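Long-range contacts in N-isopropylammelide isopropylaminohydrolase (Burkholderia multivorans ATCC 17616, PDB 6NBO), which is a zinc-binding enzyme of the amidohydrolase family, with its metal site in a TIM-type beta/alpha barrel: residues A[187-192]-A[218-223]; A[214-219]-A[247-252]; A[232-237]-A[272-277]. One frame throughout, in Å; residues are numbered along the deposited sequence. Where two conformers were deposited one is given.

How the contacts relate
All three contacts lie on the same side of the chain's centre, in a TIM-type barrel, and follow consecutive parallel strands: 184-188, 215-219, 246-250 and 275-278. Contact 1 pairs the first two, contact 2 the second and third; they share H218 and L219, and their centres are about 9 Å apart. Contact 3 lies on the outer layer; its centre is about 9 Å from that of contact 2 and about 14 Å from that of contact 1. Along the chain, contact 1 closes before contact 3 opens, while contacts 2 and 3 interleave. The first two contacts thus build part of the zinc site, and the third joins helix 223-239 to the turn before strand 275-278, the neighbour of strand 246-250.

Contact 1 (A[187-192]-A[218-223]); sequences GLDPCA and HLHERG. With ZN (zinc ion), chain B.
The carboxylate oxygen OE2 of E221 is gripped by two successive backbone amides of the other segment. C191 N meets the syn lone pair of E221 OE2 at 2.7 Å, whereas A192 N reaches the same OE2 at 2.8 Å from above the carboxylate plane. The chain of E221 is extended beyond CG, which carries the carboxylate across to the turn, and OE1 has its own hydrogen bond to S229 of helix 223-239. The second carboxylate of the contact, D189, just after strand 184-188, takes hold of H220 twice. Its OD1 accepts the backbone H220 N at 2.8 Å through the syn lone pair, and its OD2 accepts H220 ND1 at 2.9 Å, also on the syn side. D189 OD2 lies near the imidazole plane, but the two flat groups are turned 77° against each other.

The strands themselves meet in a single parallel bridge, L188 with H218. H218 N donates to G187 O at 2.8 Å, and D189 N returns a longer bond to H218 O at 3.2 Å. Beside it, P190 CD rests on L219 CD1 at 3.9 Å, the two side chains crossing at about a right angle.

H218 binds a zinc ion through NE2, together with H65, H67 and D304, while its ND1 donates to a water that also accepts a weak bond from G187 N. The bond from H220 ND1 to D189 restrains the rotation of that ring, so D189 orients a histidine whose side chain comes within about 4 Å of the second zinc ion.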
loop_
_atom_site.group_PDB
_atom_site.type_symbol
_atom_site.label_atom_id
_atom_site.label_comp_id
_atom_site.label_asym_id
_atom_site.label_seq_id
_atom_site.Cartn_x
_atom_site.Cartn_y
_atom_site.Cartn_z
ATOM N N GLY A 187 -11.492 -0.875 -9.440
ATOM C CA GLY A 187 -12.086 -0.363 -10.664
ATOM C C GLY A 187 -11.185 0.703 -11.237
ATOM O O GLY A 187 -10.163 1.063 -10.649
ATOM N N LEU A 188 -11.570 1.210 -12.412
ATOM C CA LEU A 188 -10.704 2.198 -13.040
ATOM C C LEU A 188 -11.497 3.073 -14.000
ATOM O O LEU A 188 -12.554 2.685 -14.501
ATOM C CB LEU A 188 -9.528 1.547 -13.773
ATOM C CG LEU A 188 -9.708 0.829 -15.114
ATOM C CD1 LEU A 188 -8.339 0.409 -15.660
ATOM C CD2 LEU A 188 -10.625 -0.387 -14.979
ATOM N N ASP A 189 -10.960 4.281 -14.221
ATOM C CA ASP A 189 -11.266 5.205 -15.313
ATOM C C ASP A 189 -12.690 5.083 -15.846
ATOM O O ASP A 189 -12.921 4.529 -16.935
ATOM C CB ASP A 189 -10.242 5.000 -16.417
ATOM C CG ASP A 189 -8.816 5.156 -15.901
ATOM O OD1 ASP A 189 -8.636 5.786 -14.833
ATOM O OD2 ASP A 189 -7.880 4.655 -16.551
ATOM N N PRO A 190 -13.660 5.640 -15.118
ATOM C CA PRO A 190 -15.067 5.496 -15.521
ATOM C C PRO A 190 -15.359 6.076 -16.894
ATOM O O PRO A 190 -16.280 5.605 -17.571
ATOM C CB PRO A 190 -15.822 6.253 -14.414
ATOM C CG PRO A 190 -14.878 6.228 -13.232
ATOM C CD PRO A 190 -13.511 6.357 -13.841
ATOM N N CYS A 191 -14.600 7.080 -17.334
ATOM C CA CYS A 191 -14.757 7.603 -18.688
ATOM C C CYS A 191 -13.877 6.862 -19.692
ATOM O O CYS A 191 -14.374 6.311 -20.676
ATOM C CB CYS A 191 -14.429 9.103 -18.733
ATOM S SG CYS A 191 -15.663 10.180 -17.985
ATOM N N ALA A 192 -12.564 6.862 -19.461
ATOM C CA ALA A 192 -11.628 6.431 -20.500
ATOM C C ALA A 192 -11.711 4.931 -20.756
ATOM O O ALA A 192 -11.545 4.478 -21.895
ATOM C CB ALA A 192 -10.199 6.818 -20.114
ATOM N N HIS A 218 -8.526 2.934 -9.304
ATOM C CA HIS A 218 -7.473 3.503 -10.139
ATOM C C HIS A 218 -8.052 4.643 -10.971
ATOM O O HIS A 218 -8.976 4.430 -11.759
ATOM C CB HIS A 218 -6.894 2.444 -11.089
ATOM C CG HIS A 218 -5.945 1.473 -10.455
ATOM N ND1 HIS A 218 -6.340 0.558 -9.504
ATOM C CD2 HIS A 218 -4.626 1.238 -10.679
ATOM C CE1 HIS A 218 -5.302 -0.186 -9.151
ATOM N NE2 HIS A 218 -4.251 0.206 -9.852
ATOM N N LEU A 219 -7.495 5.846 -10.849
ATOM C CA LEU A 219 -7.955 6.970 -11.658
ATOM C C LEU A 219 -6.742 7.538 -12.384
ATOM O O LEU A 219 -6.015 8.367 -11.826
ATOM C CB LEU A 219 -8.660 8.035 -10.807
ATOM C CG LEU A 219 -9.356 9.095 -11.672
ATOM C CD1 LEU A 219 -10.416 8.451 -12.578
ATOM C CD2 LEU A 219 -9.974 10.201 -10.834
ATOM N N HIS A 220 -6.525 7.078 -13.619
ATOM C CA HIS A 220 -5.453 7.601 -14.459
ATOM C C HIS A 220 -5.892 8.779 -15.310
ATOM O O HIS A 220 -5.037 9.412 -15.941
ATOM C CB HIS A 220 -4.926 6.544 -15.435
ATOM C CG HIS A 220 -4.645 5.215 -14.822
ATOM N ND1 HIS A 220 -5.556 4.181 -14.845
ATOM C CD2 HIS A 220 -3.546 4.741 -14.191
ATOM C CE1 HIS A 220 -5.031 3.126 -14.247
ATOM N NE2 HIS A 220 -3.815 3.442 -13.838
ATOM N N GLU A 221 -7.192 9.050 -15.381
ATOM C CA GLU A 221 -7.700 10.012 -16.347
ATOM C C GLU A 221 -7.102 11.385 -16.087
ATOM O O GLU A 221 -6.997 11.835 -14.944
ATOM C CB GLU A 221 -9.221 10.065 -16.287
ATOM C CG GLU A 221 -9.877 8.742 -16.662
ATOM C CD GLU A 221 -11.377 8.771 -16.471
ATOM O OE1 GLU A 221 -11.891 9.758 -15.897
ATOM O OE2 GLU A 221 -12.047 7.827 -16.919
ATOM N N ARG A 222 -6.697 12.044 -17.161
ATOM C CA ARG A 222 -5.999 13.310 -17.061
ATOM C C ARG A 222 -6.975 14.473 -17.143
ATOM O O ARG A 222 -8.052 14.362 -17.739
ATOM C CB ARG A 222 -4.961 13.406 -18.175
ATOM C CG ARG A 222 -3.956 12.269 -18.138
ATOM C CD ARG A 222 -2.966 12.482 -16.999
ATOM N NE ARG A 222 -2.402 13.824 -17.085
ATOM C CZ ARG A 222 -1.385 14.149 -17.875
ATOM N NH1 ARG A 222 -0.806 13.220 -18.626
ATOM N NH2 ARG A 222 -0.943 15.398 -17.910
ATOM N N GLY A 223 -6.593 15.589 -16.519
ATOM C CA GLY A 223 -7.250 16.868 -16.780
ATOM C C GLY A 223 -8.718 16.885 -16.401
ATOM O O GLY A 223 -9.129 16.338 -15.375
HETATM ZN ZN ZN B . -1.990 0.083 -9.669
HETATM O O HOH W 1 -8.424 -0.668 -8.225
#

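Contact 2 (A[214-219]-A[247-252]); sequences GLDLHL and TISHAF. With ZN (zinc ion), chain B; EDO (1,2-ethanediol), chain K.
Strands 215-219 and 247-250 run parallel, their axes 4.6 Å apart at closest approach and inclined at 30°. Backbone bonds alternate between them: T247 N to L215 O, L217 N to T247 O, S249 N to L217 O (at 2.7 Å the shortest of the set) and L219 N to S249 O. At H250, where phi is positive (78°), the register with L219 persists but the side chains diverge, and A251 N gives a weak bond to L219 O.

On the face carrying D216, H218, T247 and S249, the polar link is between D216 and S249. D216 CG is anti to the backbone N (chi1 -177°), and S249 OG donates to the syn lone pair of D216 OD1 at 2.7 Å. D216 OD2 lies 3.4 Å from the methyl T247 CG2 and forms a salt bridge with R124, which also bonds T247 OG1. A water joins L215 O to T247 OG1, and S249 OG has a further bond with H65 ND1, so this serine stands behind a zinc ligand.

The two strands and helix 223-239 between them form a beta-alpha-beta unit of the TIM-type barrel, with H218 and H250 at the C-terminal strand ends, where amidohydrolases carry their metals. H218 CD2 comes to the edge of the H250 ring, 3.3 Å from H250 NE2, although the rings are oblique. The two histidines serve different zinc ions: H218 binds one, H250 the other, with D304 common to both.

I248 lies on the face of L217, and its CG2 touches L219 CB at 3.9 Å, while I233 of helix 223-239 packs against both I248 and L217.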
loop_
_atom_site.group_PDB
_atom_site.type_symbol
_atom_site.label_atom_id
_atom_site.label_comp_id
_atom_site.label_asym_id
_atom_site.label_seq_id
_atom_site.Cartn_x
_atom_site.Cartn_y
_atom_site.Cartn_z
ATOM N N GLY A 214 -15.497 -1.297 1.183
ATOM C CA GLY A 214 -14.965 -0.094 0.596
ATOM C C GLY A 214 -14.460 -0.330 -0.814
ATOM O O GLY A 214 -14.493 -1.441 -1.348
ATOM N N LEU A 215 -13.974 0.755 -1.423
ATOM C CA LEU A 215 -13.459 0.726 -2.785
ATOM C C LEU A 215 -12.114 1.432 -2.847
ATOM O O LEU A 215 -11.849 2.372 -2.091
ATOM C CB LEU A 215 -14.411 1.405 -3.784
ATOM C CG LEU A 215 -15.831 0.846 -3.835
ATOM C CD1 LEU A 215 -16.750 1.654 -2.923
ATOM C CD2 LEU A 215 -16.311 0.866 -5.256
ATOM N N ASP A 216 -11.268 0.961 -3.759
ATOM C CA ASP A 216 -9.996 1.612 -4.065
ATOM C C ASP A 216 -9.913 1.640 -5.582
ATOM O O ASP A 216 -9.714 0.596 -6.212
ATOM C CB ASP A 216 -8.810 0.860 -3.440
ATOM C CG ASP A 216 -7.471 1.551 -3.664
ATOM O OD1 ASP A 216 -7.277 2.184 -4.721
ATOM O OD2 ASP A 216 -6.595 1.454 -2.774
ATOM N N LEU A 217 -10.049 2.830 -6.164
ATOM C CA LEU A 217 -10.267 2.990 -7.597
ATOM C C LEU A 217 -9.029 3.591 -8.250
ATOM O O LEU A 217 -8.532 4.621 -7.795
ATOM C CB LEU A 217 -11.496 3.878 -7.847
ATOM C CG LEU A 217 -12.783 3.355 -7.207
ATOM C CD1 LEU A 217 -13.901 4.369 -7.342
ATOM C CD2 LEU A 217 -13.188 2.012 -7.825
ATOM N N HIS A 218 -8.526 2.934 -9.304
ATOM C CA HIS A 218 -7.473 3.503 -10.139
ATOM C C HIS A 218 -8.052 4.643 -10.971
ATOM O O HIS A 218 -8.976 4.430 -11.759
ATOM C CB HIS A 218 -6.894 2.444 -11.089
ATOM C CG HIS A 218 -5.945 1.473 -10.455
ATOM N ND1 HIS A 218 -6.340 0.558 -9.504
ATOM C CD2 HIS A 218 -4.626 1.238 -10.679
ATOM C CE1 HIS A 218 -5.302 -0.186 -9.151
ATOM N NE2 HIS A 218 -4.251 0.206 -9.852
ATOM N N LEU A 219 -7.495 5.846 -10.849
ATOM C CA LEU A 219 -7.955 6.970 -11.658
ATOM C C LEU A 219 -6.742 7.538 -12.384
ATOM O O LEU A 219 -6.015 8.367 -11.826
ATOM C CB LEU A 219 -8.660 8.035 -10.807
ATOM C CG LEU A 219 -9.356 9.095 -11.672
ATOM C CD1 LEU A 219 -10.416 8.451 -12.578
ATOM C CD2 LEU A 219 -9.974 10.201 -10.834
ATOM N N THR A 247 -10.856 5.014 -1.554
ATOM C CA THR A 247 -9.494 5.433 -1.837
ATOM C C THR A 247 -9.397 5.698 -3.332
ATOM O O THR A 247 -9.968 4.950 -4.142
ATOM C CB THR A 247 -8.497 4.331 -1.410
ATOM O OG1 THR A 247 -8.638 4.091 -0.006
ATOM C CG2 THR A 247 -7.046 4.698 -1.722
ATOM N N ILE A 248 -8.701 6.770 -3.701
ATOM C CA ILE A 248 -8.406 7.074 -5.099
ATOM C C ILE A 248 -6.934 6.793 -5.337
ATOM O O ILE A 248 -6.072 7.428 -4.718
ATOM C CB ILE A 248 -8.714 8.537 -5.455
ATOM C CG1 ILE A 248 -10.091 8.940 -4.925
ATOM C CG2 ILE A 248 -8.604 8.719 -6.982
ATOM C CD1 ILE A 248 -11.232 8.195 -5.579
ATOM N N SER A 249 -6.633 5.868 -6.249
ATOM C CA SER A 249 -5.242 5.574 -6.574
ATOM C C SER A 249 -4.800 6.368 -7.798
ATOM O O SER A 249 -5.549 6.490 -8.773
ATOM C CB SER A 249 -5.046 4.079 -6.827
ATOM O OG SER A 249 -5.059 3.346 -5.601
ATOM N N HIS A 250 -3.563 6.879 -7.734
ATOM C CA HIS A 250 -2.856 7.621 -8.778
ATOM C C HIS A 250 -3.347 9.065 -8.836
ATOM O O HIS A 250 -2.624 9.979 -8.423
ATOM C CB HIS A 250 -2.977 6.903 -10.124
ATOM C CG HIS A 250 -2.483 5.489 -10.079
ATOM N ND1 HIS A 250 -1.306 5.136 -9.448
ATOM C CD2 HIS A 250 -3.023 4.336 -10.539
ATOM C CE1 HIS A 250 -1.132 3.830 -9.544
ATOM N NE2 HIS A 250 -2.156 3.319 -10.205
ATOM N N ALA A 251 -4.571 9.286 -9.317
ATOM C CA ALA A 251 -5.200 10.606 -9.254
ATOM C C ALA A 251 -4.353 11.669 -9.948
ATOM O O ALA A 251 -4.241 12.800 -9.468
ATOM C CB ALA A 251 -5.488 11.007 -7.807
ATOM N N PHE A 252 -3.763 11.299 -11.095
ATOM C CA PHE A 252 -2.898 12.209 -11.844
ATOM C C PHE A 252 -3.579 13.539 -12.151
ATOM O O PHE A 252 -2.901 14.571 -12.244
ATOM C CB PHE A 252 -2.454 11.565 -13.161
ATOM C CG PHE A 252 -1.784 10.234 -13.000
ATOM C CD1 PHE A 252 -0.936 9.986 -11.933
ATOM C CD2 PHE A 252 -2.000 9.230 -13.926
ATOM C CE1 PHE A 252 -0.317 8.752 -11.793
ATOM C CE2 PHE A 252 -1.387 7.999 -13.797
ATOM C CZ PHE A 252 -0.542 7.758 -12.731
HETATM ZN ZN ZN B . -1.990 0.083 -9.669
HETATM C C1 EDO K . -13.456 -1.679 4.207
HETATM O O1 EDO K . -14.592 -2.342 3.666
HETATM C C2 EDO K . -13.526 -0.181 3.980
HETATM O O2 EDO K . -12.249 0.331 4.352
HETATM O O HOH W 2 -10.558 2.156 0.236
HETATM O O HOH W 3 -4.063 0.989 -3.406
#

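Contact 3 (A[232-237]-A[272-277]); sequences LILQRT and LGVAVV
L272, in the last turn of helix 259-272, reaches over to helix 223-239 and sets its CD1 methyl 3.6 Å from L234 O. The same L272 CD1 also lies 4.3 Å from L234 CB and at a similar distance from T237 CG2, so this methyl lies against two residues about a turn apart. The backbone of L272 is bonded to H244, which ties this helix end to the connection ahead of strand 246-250.

G273 then takes a positive phi and, with two bonds back into the last turn, ends the helix in a Schellman motif. The turn swings the chain from the outer helical layer of the TIM-type barrel toward its inner strands, and V274 comes next, at the passage between the two layers. Its CG2 branch, anti to the carbonyl carbon, meets L234 CD2 at 4.0 Å, the two side chains crossing obliquely, and T237 CG2 is slightly farther off. M269 of helix 259-272 touches both V274 and L234, and I248 of strand 246-250 also touches V274.

While T237 CG2 faces the contact, its hydroxyl bonds inside its own helix: T237 OG1 donates to I233 O at 2.8 Å, from 42° out of the carbonyl plane. I233 O therefore holds two donors, T237 OG1 and T237 N.

Farther on, the segment runs into strand 275-278 and leaves the helix behind; the backbones of A275 and V277 bond to I248, and the side chain of V277 packs on T247 and S249.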
loop_
_atom_site.group_PDB
_atom_site.type_symbol
_atom_site.label_atom_id
_atom_site.label_comp_id
_atom_site.label_asym_id
_atom_site.label_seq_id
_atom_site.Cartn_x
_atom_site.Cartn_y
_atom_site.Cartn_z
ATOM N N LEU A 232 -17.864 12.542 -9.738
ATOM C CA LEU A 232 -18.876 11.489 -9.703
ATOM C C LEU A 232 -18.629 10.532 -8.548
ATOM O O LEU A 232 -19.558 10.178 -7.811
ATOM C CB LEU A 232 -18.887 10.710 -11.022
ATOM C CG LEU A 232 -19.565 11.309 -12.249
ATOM C CD1 LEU A 232 -19.522 10.293 -13.379
ATOM C CD2 LEU A 232 -20.999 11.684 -11.925
ATOM N N ILE A 233 -17.382 10.089 -8.388
ATOM C CA ILE A 233 -17.031 9.151 -7.327
ATOM C C ILE A 233 -17.321 9.757 -5.955
ATOM O O ILE A 233 -17.905 9.108 -5.077
ATOM C CB ILE A 233 -15.556 8.745 -7.473
ATOM C CG1 ILE A 233 -15.384 7.864 -8.717
ATOM C CG2 ILE A 233 -15.059 8.042 -6.214
ATOM C CD1 ILE A 233 -13.956 7.802 -9.229
ATOM N N LEU A 234 -16.920 11.015 -5.755
ATOM C CA LEU A 234 -17.135 11.660 -4.461
ATOM C C LEU A 234 -18.621 11.892 -4.190
ATOM O O LEU A 234 -19.075 11.773 -3.045
ATOM C CB LEU A 234 -16.364 12.983 -4.405
ATOM C CG LEU A 234 -14.836 12.866 -4.530
ATOM C CD1 LEU A 234 -14.189 14.237 -4.557
ATOM C CD2 LEU A 234 -14.262 12.027 -3.396
ATOM N N GLN A 235 -19.391 12.243 -5.226
ATOM C CA GLN A 235 -20.840 12.374 -5.069
ATOM C C GLN A 235 -21.453 11.083 -4.547
ATOM O O GLN A 235 -22.267 11.094 -3.616
ATOM C CB GLN A 235 -21.492 12.731 -6.402
ATOM C CG GLN A 235 -21.354 14.153 -6.844
ATOM C CD GLN A 235 -22.329 14.449 -7.970
ATOM O OE1 GLN A 235 -23.482 14.023 -7.925
ATOM N NE2 GLN A 235 -21.867 15.157 -8.991
ATOM N N ARG A 236 -21.094 9.960 -5.167
ATOM C CA ARG A 236 -21.639 8.676 -4.756
ATOM C C ARG A 236 -21.170 8.314 -3.350
ATOM O O ARG A 236 -21.950 7.804 -2.536
ATOM C CB ARG A 236 -21.225 7.601 -5.767
ATOM C CG ARG A 236 -22.193 6.444 -5.871
ATOM C CD ARG A 236 -23.483 6.876 -6.565
ATOM N NE ARG A 236 -24.555 5.906 -6.363
ATOM C CZ ARG A 236 -25.649 6.138 -5.642
ATOM N NH1 ARG A 236 -26.569 5.192 -5.509
ATOM N NH2 ARG A 236 -25.834 7.321 -5.063
ATOM N N THR A 237 -19.897 8.582 -3.049
ATOM C CA THR A 237 -19.360 8.323 -1.713
ATOM C C THR A 237 -20.168 9.048 -0.645
ATOM O O THR A 237 -20.504 8.477 0.400
ATOM C CB THR A 237 -17.898 8.769 -1.644
ATOM O OG1 THR A 237 -17.128 8.072 -2.633
ATOM C CG2 THR A 237 -17.327 8.488 -0.258
ATOM N N LEU A 272 -14.729 13.620 3.315
ATOM C CA LEU A 272 -15.259 12.267 3.210
ATOM C C LEU A 272 -14.281 11.202 3.687
ATOM O O LEU A 272 -14.595 10.009 3.606
ATOM C CB LEU A 272 -15.671 11.980 1.763
ATOM C CG LEU A 272 -16.896 12.786 1.325
ATOM C CD1 LEU A 272 -17.075 12.754 -0.180
ATOM C CD2 LEU A 272 -18.124 12.226 2.017
ATOM N N GLY A 273 -13.118 11.596 4.191
ATOM C CA GLY A 273 -12.130 10.614 4.571
ATOM C C GLY A 273 -11.586 9.817 3.410
ATOM O O GLY A 273 -11.212 8.657 3.590
ATOM N N VAL A 274 -11.534 10.407 2.219
ATOM C CA VAL A 274 -10.980 9.742 1.042
ATOM C C VAL A 274 -9.483 10.018 0.977
ATOM O O VAL A 274 -9.064 11.175 0.894
ATOM C CB VAL A 274 -11.676 10.222 -0.238
ATOM C CG1 VAL A 274 -10.965 9.653 -1.463
ATOM C CG2 VAL A 274 -13.150 9.842 -0.211
ATOM N N ALA A 275 -8.675 8.956 1.007
ATOM C CA ALA A 275 -7.231 9.059 0.882
ATOM C C ALA A 275 -6.816 8.949 -0.581
ATOM O O ALA A 275 -7.579 8.484 -1.433
ATOM C CB ALA A 275 -6.535 7.955 1.696
ATOM N N VAL A 276 -5.595 9.402 -0.870
ATOM C CA VAL A 276 -5.041 9.283 -2.209
ATOM C C VAL A 276 -3.771 8.442 -2.135
ATOM O O VAL A 276 -2.980 8.545 -1.195
ATOM C CB VAL A 276 -4.799 10.672 -2.856
ATOM C CG1 VAL A 276 -3.682 11.458 -2.152
ATOM C CG2 VAL A 276 -4.528 10.530 -4.354
ATOM N N VAL A 277 -3.606 7.567 -3.131
ATOM C CA VAL A 277 -2.393 6.773 -3.275
ATOM C C VAL A 277 -1.524 7.428 -4.335
ATOM O O VAL A 277 -1.990 7.698 -5.450
ATOM C CB VAL A 277 -2.705 5.320 -3.665
ATOM C CG1 VAL A 277 -1.410 4.599 -4.009
ATOM C CG2 VAL A 277 -3.471 4.625 -2.563
#